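PDB 6J3E: glutathione S-transferase from Ceriporiopsis subvermispora, which probably transfers glutathione to electrophilic small molecules, as a serine-type member of the glutathione S-transferase family. Local coordinates for residues 25-28 / 29-33; 42-45 / 46-49; 125-128 / 129-133; 176-179 / 180-184; 238-241 / 242-245. All coordinates share one frame; numbering follows the deposited sequence.

Interaction 1 of 5, residues 25-28 / 29-33. With EDO (1,2-ethanediol), chain D.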
# COMPACT_ATOMS: atom_id res chain seq x y z
N TRP A 25 10.47 13.19 12.19
CA TRP A 25 11.65 12.34 12.28
C TRP A 25 11.96 11.68 10.94
O TRP A 25 13.13 11.44 10.62
CB TRP A 25 11.47 11.27 13.34
CG TRP A 25 12.14 11.60 14.62
CD1 TRP A 25 11.54 11.99 15.78
CD2 TRP A 25 13.55 11.56 14.88
NE1 TRP A 25 12.49 12.20 16.76
CE2 TRP A 25 13.73 11.94 16.23
CE3 TRP A 25 14.67 11.25 14.11
CZ2 TRP A 25 14.99 12.01 16.83
CZ3 TRP A 25 15.93 11.32 14.70
CH2 TRP A 25 16.07 11.70 16.05
N LYS A 26 10.92 11.40 10.14
CA LYS A 26 11.18 10.94 8.78
C LYS A 26 12.12 11.91 8.09
O LYS A 26 13.14 11.50 7.52
CB LYS A 26 9.87 10.79 8.01
CG LYS A 26 9.00 9.62 8.45
CD LYS A 26 7.81 9.40 7.51
CE LYS A 26 6.57 10.06 8.04
NZ LYS A 26 5.57 10.41 7.01
N THR A 27 11.85 13.21 8.21
CA THR A 27 12.68 14.21 7.54
C THR A 27 14.00 14.44 8.29
O THR A 27 15.04 14.67 7.65
CB THR A 27 11.89 15.51 7.37
OG1 THR A 27 10.89 15.29 6.37
CG2 THR A 27 12.78 16.67 6.91
N ARG A 28 13.99 14.37 9.62
CA ARG A 28 15.24 14.44 10.36
C ARG A 28 16.15 13.27 9.99
O ARG A 28 17.32 13.47 9.64
CB ARG A 28 14.97 14.47 11.87
CG ARG A 28 16.24 14.66 12.71
CD ARG A 28 15.96 14.79 14.21
NE ARG A 28 15.18 15.99 14.54
CZ ARG A 28 15.69 17.21 14.67
NH1 ARG A 28 16.99 17.44 14.48
NH2 ARG A 28 14.90 18.22 14.99
N TYR A 29 15.62 12.05 10.05
CA TYR A 29 16.39 10.89 9.60
C TYR A 29 16.97 11.13 8.21
O TYR A 29 18.16 10.90 7.97
CB TYR A 29 15.52 9.63 9.61
CG TYR A 29 15.52 8.82 10.90
CD1 TYR A 29 16.71 8.50 11.55
CD2 TYR A 29 14.34 8.36 11.45
CE1 TYR A 29 16.72 7.74 12.71
CE2 TYR A 29 14.33 7.60 12.61
CZ TYR A 29 15.53 7.29 13.24
OH TYR A 29 15.51 6.54 14.41
N THR A 30 16.15 11.64 7.29
CA THR A 30 16.60 11.82 5.91
C THR A 30 17.74 12.83 5.81
O THR A 30 18.74 12.58 5.12
CB THR A 30 15.41 12.21 5.01
OG1 THR A 30 14.35 11.26 5.18
CG2 THR A 30 15.81 12.20 3.54
N LEU A 31 17.64 13.96 6.53
CA LEU A 31 18.72 14.95 6.51
C LEU A 31 19.99 14.42 7.18
O LEU A 31 21.10 14.74 6.75
CB LEU A 31 18.26 16.25 7.16
CG LEU A 31 17.19 17.07 6.43
CD1 LEU A 31 16.55 18.03 7.40
CD2 LEU A 31 17.78 17.83 5.26
N ASN A 32 19.84 13.59 8.23
CA ASN A 32 21.01 12.99 8.88
C ASN A 32 21.67 11.94 7.98
O ASN A 32 22.90 11.88 7.89
CB ASN A 32 20.59 12.36 10.22
CG ASN A 32 20.23 13.41 11.27
OD1 ASN A 32 20.39 14.61 11.05
ND2 ASN A 32 19.74 12.95 12.42
N PHE A 33 20.87 11.11 7.31
CA PHE A 33 21.44 10.06 6.47
C PHE A 33 22.03 10.62 5.19
O PHE A 33 23.04 10.10 4.69
CB PHE A 33 20.37 9.02 6.14
CG PHE A 33 20.78 8.02 5.10
CD1 PHE A 33 21.51 6.88 5.45
CD2 PHE A 33 20.43 8.20 3.77
CE1 PHE A 33 21.89 5.95 4.50
CE2 PHE A 33 20.81 7.29 2.81
CZ PHE A 33 21.54 6.15 3.17
C1 EDO D . 3.76 15.57 6.59
O1 EDO D . 2.65 15.43 7.48
C2 EDO D . 4.16 14.20 6.07
O2 EDO D . 5.09 13.61 6.98
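Trp25 turns the edge of its indole onto the face of the Tyr29 ring, one helical turn further on. The touching atom is CE3, which stands 3.8 Å above the tyrosine plane and over its centre; the six-membered rings have centroids 5.0 Å apart and planes inclined by 50°, an edge-to-face pair. Arg28 serves the indole in another way: with CG anti to the backbone N (chi1 -176°) the chain carries CD over the rim of one indole face, 3.5 Å above its plane, before turning away. Nearby, the carbonyl of Lys26 is gripped twice, by Thr30 N at 3.0 Å and by Thr30 OG1 at 2.6 Å, the two donors arriving from opposite faces of the carbonyl plane. A threonine suits this place because its hydroxyl can turn back on the buried helix backbone. All of this lies on helix 22-34, the helix of the first beta-alpha-beta unit in the thioredoxin-like N-terminal domain. Lys26 is a glutathione-binding residue; here, without that ligand, its NZ donates to O2 of a 1,2-ethanediol at 3.2 Å and is hydrogen-bonded to the hydroxyl of Ser86, also of the site. On the sheet side of the helix, Arg28 forms a salt bridge with Asp9 and Asn32 OD1 bonds Tyr38, while Asn32 ND2 bonds the carbonyls of Tyr250 and Val252 in the C-terminal tail.

Interaction 2 of 5, residues 42-45 / 46-49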
# COMPACT_ATOMS: atom_id res chain seq x y z
N TRP A 42 11.88 25.40 16.16
CA TRP A 42 10.86 24.72 16.95
C TRP A 42 9.55 25.51 16.92
O TRP A 42 9.52 26.69 17.29
CB TRP A 42 11.34 24.53 18.39
CG TRP A 42 12.58 23.63 18.44
CD1 TRP A 42 13.88 24.03 18.59
CD2 TRP A 42 12.61 22.21 18.28
NE1 TRP A 42 14.72 22.93 18.56
CE2 TRP A 42 13.95 21.81 18.37
CE3 TRP A 42 11.62 21.24 18.07
CZ2 TRP A 42 14.34 20.48 18.26
CZ3 TRP A 42 12.00 19.92 17.99
CH2 TRP A 42 13.35 19.55 18.08
N VAL A 43 8.48 24.85 16.48
CA VAL A 43 7.19 25.51 16.25
C VAL A 43 6.10 24.77 17.01
O VAL A 43 5.95 23.55 16.86
CB VAL A 43 6.86 25.60 14.75
CG1 VAL A 43 5.45 26.16 14.55
CG2 VAL A 43 7.91 26.46 14.04
N GLU A 44 5.33 25.50 17.81
CA GLU A 44 4.23 24.89 18.53
C GLU A 44 3.09 24.58 17.57
O GLU A 44 2.91 25.27 16.55
CB GLU A 44 3.74 25.80 19.65
CG GLU A 44 4.76 26.07 20.76
CD GLU A 44 5.09 24.84 21.60
OE1 GLU A 44 4.30 23.87 21.60
OE2 GLU A 44 6.15 24.84 22.26
N TYR A 45 2.34 23.54 17.89
CA TYR A 45 1.20 23.11 17.08
C TYR A 45 0.30 24.26 16.63
O TYR A 45 0.01 24.34 15.43
CB TYR A 45 0.38 22.06 17.85
CG TYR A 45 0.56 20.66 17.31
CD1 TYR A 45 0.01 20.29 16.09
CD2 TYR A 45 1.30 19.71 18.02
CE1 TYR A 45 0.17 19.00 15.59
CE2 TYR A 45 1.48 18.42 17.52
CZ TYR A 45 0.90 18.07 16.31
OH TYR A 45 1.07 16.80 15.80
N PRO A 46 -0.15 25.16 17.51
CA PRO A 46 -1.11 26.18 17.06
C PRO A 46 -0.49 27.26 16.16
O PRO A 46 -1.25 27.99 15.49
CB PRO A 46 -1.64 26.76 18.37
CG PRO A 46 -0.55 26.51 19.37
CD PRO A 46 0.15 25.27 18.96
N ASP A 47 0.83 27.38 16.11
CA ASP A 47 1.50 28.34 15.25
C ASP A 47 1.87 27.76 13.90
O ASP A 47 2.41 28.49 13.06
CB ASP A 47 2.79 28.87 15.90
CG ASP A 47 2.60 29.27 17.35
OD1 ASP A 47 1.51 29.76 17.71
OD2 ASP A 47 3.56 29.08 18.13
N ILE A 48 1.60 26.47 13.66
CA ILE A 48 2.13 25.82 12.47
C ILE A 48 1.59 26.50 11.22
O ILE A 48 2.35 26.87 10.31
CB ILE A 48 1.80 24.32 12.49
CG1 ILE A 48 2.68 23.61 13.52
CG2 ILE A 48 2.03 23.71 11.14
CD1 ILE A 48 2.34 22.14 13.71
N ALA A 49 0.28 26.70 11.16
CA ALA A 49 -0.33 27.39 10.03
C ALA A 49 0.32 28.76 9.84
O ALA A 49 0.79 29.10 8.75
CB ALA A 49 -1.83 27.52 10.26
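Ile48 pushes its CD1 methyl into the angle between the Tyr45 side chain and that residue's own backbone. The methyl stands 3.8 Å from Tyr45 CD1 on the ring and 3.6 Å from Tyr45 O, and the two side chains run next to each other in the same direction. Val43 fills the other flank: its CG1, anti to the backbone N (chi1 174°), rests 3.9 Å from Ile48 CG1 and meets Asp47 CB as well, so one methyl of the branched valine touches both Asp47 and Ile48. The segment joins strand 38-42 to helix 48-55 in the thioredoxin-like domain, and the turn is drawn in by two backbone bonds, Asp47 N to Glu44 O at 3.0 Å and Ile48 N to Tyr45 O at 3.2 Å. Both donors lie well above the plane of the carbonyl they reach, as befits a tight turn. Pro46 has no N-H to spend here, and its CD instead packs 3.7 Å from Glu44 CB. Glu44 and Asp47 point the same way with their carboxylates nearly perpendicular, and each acid has a partner on the helical domain: Glu44 bonds Ser143 and Asn140, whereas Asp47 makes a salt bridge to Arg142. Tyr45 leans on helix 141-153, which carries Arg142 and Ser143, pairing edge-to-face with Phe147 and touching the glutathione-binding Arg151.

Interaction 3 of 5, residues 125-128 / 129-133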
# COMPACT_ATOMS: atom_id res chain seq x y z
N ARG A 125 -3.09 4.43 11.34
CA ARG A 125 -4.38 4.48 12.03
C ARG A 125 -4.45 3.48 13.18
O ARG A 125 -5.22 3.69 14.12
CB ARG A 125 -5.51 4.22 11.06
CG ARG A 125 -5.27 4.84 9.71
CD ARG A 125 -5.98 4.05 8.64
NE ARG A 125 -7.43 4.08 8.83
CZ ARG A 125 -8.27 3.28 8.20
NH1 ARG A 125 -9.58 3.36 8.42
NH2 ARG A 125 -7.79 2.37 7.34
N ALA A 126 -3.65 2.41 13.14
CA ALA A 126 -3.59 1.49 14.27
C ALA A 126 -2.89 2.13 15.46
O ALA A 126 -3.28 1.91 16.61
CB ALA A 126 -2.89 0.19 13.87
N LEU A 127 -1.85 2.94 15.21
CA LEU A 127 -1.15 3.58 16.31
C LEU A 127 -2.02 4.61 17.01
O LEU A 127 -1.95 4.73 18.24
CB LEU A 127 0.13 4.24 15.82
CG LEU A 127 1.15 3.28 15.25
CD1 LEU A 127 2.39 4.05 14.81
CD2 LEU A 127 1.54 2.31 16.31
N ALA A 128 -2.86 5.33 16.27
CA ALA A 128 -3.48 6.56 16.75
C ALA A 128 -4.15 6.43 18.12
O ALA A 128 -3.88 7.28 18.99
CB ALA A 128 -4.46 7.07 15.69
N PRO A 129 -4.98 5.42 18.40
CA PRO A 129 -5.68 5.41 19.70
C PRO A 129 -4.76 5.32 20.90
O PRO A 129 -5.12 5.82 21.97
CB PRO A 129 -6.62 4.20 19.60
CG PRO A 129 -6.18 3.44 18.49
CD PRO A 129 -5.48 4.34 17.53
N ILE A 130 -3.57 4.74 20.74
CA ILE A 130 -2.61 4.69 21.83
C ILE A 130 -1.64 5.85 21.79
O ILE A 130 -1.30 6.42 22.83
CB ILE A 130 -1.86 3.34 21.80
CG1 ILE A 130 -2.76 2.23 22.34
CG2 ILE A 130 -0.52 3.45 22.55
CD1 ILE A 130 -2.35 0.84 21.94
N MET A 131 -1.22 6.24 20.59
CA MET A 131 -0.10 7.15 20.48
C MET A 131 -0.50 8.63 20.54
O MET A 131 0.25 9.43 21.10
CB MET A 131 0.67 6.86 19.18
CG MET A 131 1.47 5.56 19.20
SD MET A 131 2.57 5.44 20.64
CE MET A 131 3.54 6.97 20.46
N LEU A 132 -1.65 9.01 19.99
CA LEU A 132 -2.03 10.42 20.06
C LEU A 132 -2.26 10.89 21.50
O LEU A 132 -1.77 11.98 21.85
CB LEU A 132 -3.27 10.67 19.19
CG LEU A 132 -3.13 10.40 17.69
CD1 LEU A 132 -4.23 11.09 16.90
CD2 LEU A 132 -1.77 10.80 17.18
N PRO A 133 -2.96 10.15 22.37
CA PRO A 133 -3.01 10.58 23.77
C PRO A 133 -1.64 10.62 24.41
O PRO A 133 -1.32 11.56 25.14
CB PRO A 133 -3.91 9.52 24.43
CG PRO A 133 -4.70 8.95 23.31
CD PRO A 133 -3.79 8.96 22.14
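Met131 lies over Leu127, one turn back along the helix, and its side chain can be followed outward from there. CB sits 3.5 Å from Leu127 O; CG remains beside the same carbonyl and meets Leu127 CB at 3.9 Å. Beyond CG, the bend at chi2 (-53°) turns SD away from Leu127 and a second at chi3 sets the CE methyl; this flexible outer part packs among Trp217, Val221 and Leu222 of helix 206-222. Helix 109-136, to which both segments belong, opens the all-helical C-terminal domain and is kinked here, because Pro129 and Pro133 bring no N-H. The carbonyl of Leu127 accepts twice, from Met131 N at 2.9 Å and from Ile130 N at 3.0 Å, the donors on opposite faces of its plane; Ile130 thus bonds three residues back. Pro129 fills the turn with its ring, CD lying 3.4 Å from Ala126 O and 3.5 Å from Arg125 O. A glycine in place of Pro129 would remove that ring and is likely to open a gap beside these two carbonyls and let the kinked turn flex. Ala128 CB, a small methyl, touches Leu132 CG at 4.1 Å, and Leu132 reaches toward the glutathione-binding Arg151.

Interaction 4 of 5, residues 176-179 / 180-184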
# COMPACT_ATOMS: atom_id res chain seq x y z
N GLU A 176 -3.32 -5.30 19.43
CA GLU A 176 -3.44 -6.42 18.52
C GLU A 176 -3.45 -5.93 17.08
O GLU A 176 -2.78 -6.50 16.21
CB GLU A 176 -4.72 -7.21 18.87
CG GLU A 176 -5.25 -8.06 17.76
CD GLU A 176 -6.52 -8.81 18.19
OE1 GLU A 176 -7.55 -8.17 18.49
OE2 GLU A 176 -6.49 -10.05 18.25
N LYS A 177 -4.18 -4.85 16.84
CA LYS A 177 -4.22 -4.26 15.51
C LYS A 177 -2.87 -3.67 15.13
O LYS A 177 -2.46 -3.74 13.96
CB LYS A 177 -5.33 -3.22 15.45
CG LYS A 177 -5.93 -3.05 14.07
CD LYS A 177 -7.25 -2.24 14.09
CE LYS A 177 -7.65 -1.75 12.68
NZ LYS A 177 -7.06 -0.41 12.37
N ILE A 178 -2.15 -3.11 16.10
CA ILE A 178 -0.84 -2.56 15.79
C ILE A 178 0.13 -3.67 15.45
O ILE A 178 0.92 -3.56 14.50
CB ILE A 178 -0.31 -1.71 16.95
CG1 ILE A 178 -1.18 -0.46 17.16
CG2 ILE A 178 1.16 -1.32 16.72
CD1 ILE A 178 -1.00 0.17 18.54
N ARG A 179 0.11 -4.76 16.23
CA ARG A 179 1.04 -5.86 15.97
C ARG A 179 0.76 -6.48 14.61
O ARG A 179 1.69 -6.76 13.85
CB ARG A 179 0.96 -6.91 17.07
CG ARG A 179 2.21 -7.80 17.11
CD ARG A 179 2.00 -9.14 17.80
NE ARG A 179 2.45 -9.11 19.19
CZ ARG A 179 3.53 -9.74 19.65
NH1 ARG A 179 4.28 -10.47 18.84
NH2 ARG A 179 3.84 -9.64 20.94
N ALA A 180 -0.51 -6.68 14.27
CA ALA A 180 -0.83 -7.24 12.97
C ALA A 180 -0.38 -6.31 11.84
O ALA A 180 0.11 -6.78 10.79
CB ALA A 180 -2.33 -7.55 12.89
N GLY A 181 -0.47 -5.00 12.06
CA GLY A 181 0.03 -4.06 11.07
C GLY A 181 1.51 -4.25 10.79
O GLY A 181 1.93 -4.35 9.64
N PHE A 182 2.32 -4.30 11.84
CA PHE A 182 3.74 -4.55 11.60
C PHE A 182 3.99 -5.96 11.07
O PHE A 182 5.00 -6.18 10.41
CB PHE A 182 4.53 -4.29 12.87
CG PHE A 182 4.74 -2.85 13.14
CD1 PHE A 182 3.77 -2.12 13.80
CD2 PHE A 182 5.90 -2.21 12.71
CE1 PHE A 182 3.95 -0.77 14.04
CE2 PHE A 182 6.09 -0.86 12.94
CZ PHE A 182 5.12 -0.14 13.60
N GLY A 183 3.09 -6.91 11.34
CA GLY A 183 3.26 -8.25 10.81
C GLY A 183 3.12 -8.29 9.30
O GLY A 183 3.73 -9.14 8.64
N GLN A 184 2.32 -7.39 8.75
CA GLN A 184 2.26 -7.29 7.30
C GLN A 184 3.54 -6.69 6.75
O GLN A 184 4.00 -7.09 5.68
CB GLN A 184 1.06 -6.45 6.89
CG GLN A 184 -0.23 -6.99 7.40
CD GLN A 184 -1.32 -5.97 7.23
OE1 GLN A 184 -1.75 -5.33 8.19
NE2 GLN A 184 -1.76 -5.79 5.99
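Helix 169-189 belongs to the all-helical C-terminal domain of the glutathione S-transferase fold, and on its inner side Ile178 and Phe182 pack side by side one turn apart. Their side chains point the same way, into the domain. The touching branch of the isoleucine is CG2, which stands anti to the backbone N while CG1 lies beside that N (chi1 -66°); CG2 meets Phe182 CE1 at 3.9 Å. The phenylalanine also sets the edge of its ring against the backbone: CD1 is 3.3 Å from Ile178 O, with the oxygen near the ring plane, where the weakly positive ring hydrogens can face it. The same oxygen accepts the helical hydrogen bond from Phe182 N at 3.1 Å. Large apolar residues suit these two positions, since Ile178 fits against Ala126, Leu127 and Ile130 of helix 109-136, and Phe182 pairs edge-to-face with Trp240 and Phe232. On the exposed side Glu176 holds a salt bridge with Lys173, and Ala180 keeps only a methyl, its CB 3.5 Å from Glu176 O. Arg179, on the flank next to Phe182, lays its guanidinium against Trp235 in a cation-pi contact. At Gly183 a beta carbon would be pressed against Ala180 O, and the bare residue closes its turn through Gly183 N, 2.9 Å from Arg179 O with a bent N-H...O angle of 140°.

Interaction 5 of 5, residues 238-241 / 242-245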
# COMPACT_ATOMS: atom_id res chain seq x y z
N GLY A 238 12.48 -9.53 16.81
CA GLY A 238 13.12 -8.25 17.04
C GLY A 238 13.32 -7.39 15.82
O GLY A 238 14.10 -6.43 15.89
N LYS A 239 12.61 -7.67 14.71
CA LYS A 239 12.93 -7.00 13.45
C LYS A 239 12.93 -5.48 13.59
O LYS A 239 13.77 -4.79 13.00
CB LYS A 239 11.95 -7.42 12.35
CG LYS A 239 12.21 -6.71 11.01
CD LYS A 239 11.26 -7.18 9.92
CE LYS A 239 11.54 -8.62 9.50
NZ LYS A 239 12.88 -8.81 8.88
N TRP A 240 11.99 -4.94 14.36
CA TRP A 240 11.88 -3.49 14.42
C TRP A 240 12.97 -2.88 15.28
O TRP A 240 13.49 -1.80 14.95
CB TRP A 240 10.49 -3.11 14.92
CG TRP A 240 9.47 -3.97 14.23
CD1 TRP A 240 8.57 -4.84 14.81
CD2 TRP A 240 9.27 -4.08 12.81
NE1 TRP A 240 7.81 -5.45 13.84
CE2 TRP A 240 8.22 -5.00 12.61
CE3 TRP A 240 9.85 -3.46 11.70
CZ2 TRP A 240 7.76 -5.34 11.33
CZ3 TRP A 240 9.39 -3.79 10.43
CH2 TRP A 240 8.37 -4.73 10.25
N ALA A 241 13.34 -3.57 16.36
CA ALA A 241 14.48 -3.13 17.15
C ALA A 241 15.73 -3.06 16.29
O ALA A 241 16.51 -2.10 16.38
CB ALA A 241 14.69 -4.07 18.34
N LYS A 242 15.90 -4.05 15.41
CA LYS A 242 17.10 -4.09 14.58
C LYS A 242 17.15 -2.92 13.60
O LYS A 242 18.21 -2.31 13.41
CB LYS A 242 17.16 -5.43 13.85
CG LYS A 242 17.18 -6.60 14.83
CD LYS A 242 17.12 -7.95 14.16
CE LYS A 242 17.09 -9.07 15.22
NZ LYS A 242 16.76 -10.40 14.62
N GLN A 243 16.02 -2.56 13.00
CA GLN A 243 16.03 -1.37 12.16
C GLN A 243 16.40 -0.13 12.95
O GLN A 243 17.16 0.71 12.46
CB GLN A 243 14.68 -1.17 11.50
CG GLN A 243 14.46 -2.18 10.43
CD GLN A 243 13.06 -2.15 9.92
OE1 GLN A 243 12.13 -1.85 10.66
NE2 GLN A 243 12.89 -2.47 8.64
N LEU A 244 15.88 -0.01 14.17
CA LEU A 244 16.27 1.12 15.01
C LEU A 244 17.77 1.15 15.20
O LEU A 244 18.41 2.20 15.03
CB LEU A 244 15.55 1.04 16.36
CG LEU A 244 14.16 1.67 16.39
CD1 LEU A 244 13.73 1.96 17.81
CD2 LEU A 244 14.20 2.93 15.59
N ALA A 245 18.37 -0.01 15.50
CA ALA A 245 19.81 -0.06 15.72
C ALA A 245 20.58 0.35 14.47
O ALA A 245 21.54 1.11 14.54
CB ALA A 245 20.22 -1.45 16.18
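Lys242 N bonds Gly238 O at 3.0 Å, and the same four-residue step is repeated by the next three residues, as far as Ala245 N on Ala241 O at 2.9 Å. Gly238 itself has a positive phi (70°), a conformation that glycine adopts easily for want of a side chain. Lys242, with an extended chain, lies along this residue, its CG 3.3 Å from Gly238 O, and ends in a salt bridge to Asp237. The main side-chain meeting is between Trp240 and Gln243. The carboxamide oxygen OE1 comes to the edge of the indole, near its plane, 3.0 Å from CE3 and 3.4 Å from CZ3, with the amide plane turned 51° from the ring. Aromatic C-H groups there carry a slight positive charge that probably suits the oxygen. Helix 235-247, near the end of the all-helical C-terminal domain, presses this pair against helices 169-189 and 206-222. Gln243 is buried, and its NE2 is satisfied by Leu197 O: chi1 (-72°) sets CG beside the backbone N, and the chain then runs straight. A leucine in place of Gln243 would probably leave Leu197 O without that donor and the tryptophan edge without its oxygen. Over one face of the indole lies Lys239 CG, 4.0 Å from the plane; the lysine's NZ pairs with Asp195, and Trp240 NE1 bonds Asp236.

How the interactions relate
Along the chain the five contacts come strictly in series; each is local, within one continuous stretch of chain, so none nests within or crosses another. Interactions 1 and 2 belong to the thioredoxin-like N-terminal domain and meet where Arg28 packs on Trp42, joining the first helix to the end of strand 38-42. Interactions 3, 4 and 5 lie in the helical C-terminal domain. Interaction 3 touches interaction 4 through Ala126, Leu127 and Ile130 on Ile178, and interaction 4 touches interaction 5 through Phe182 on Trp240. Interaction 5 then comes back to interaction 1, with Leu244 against Tyr29, joining the two domains through residues far apart in sequence.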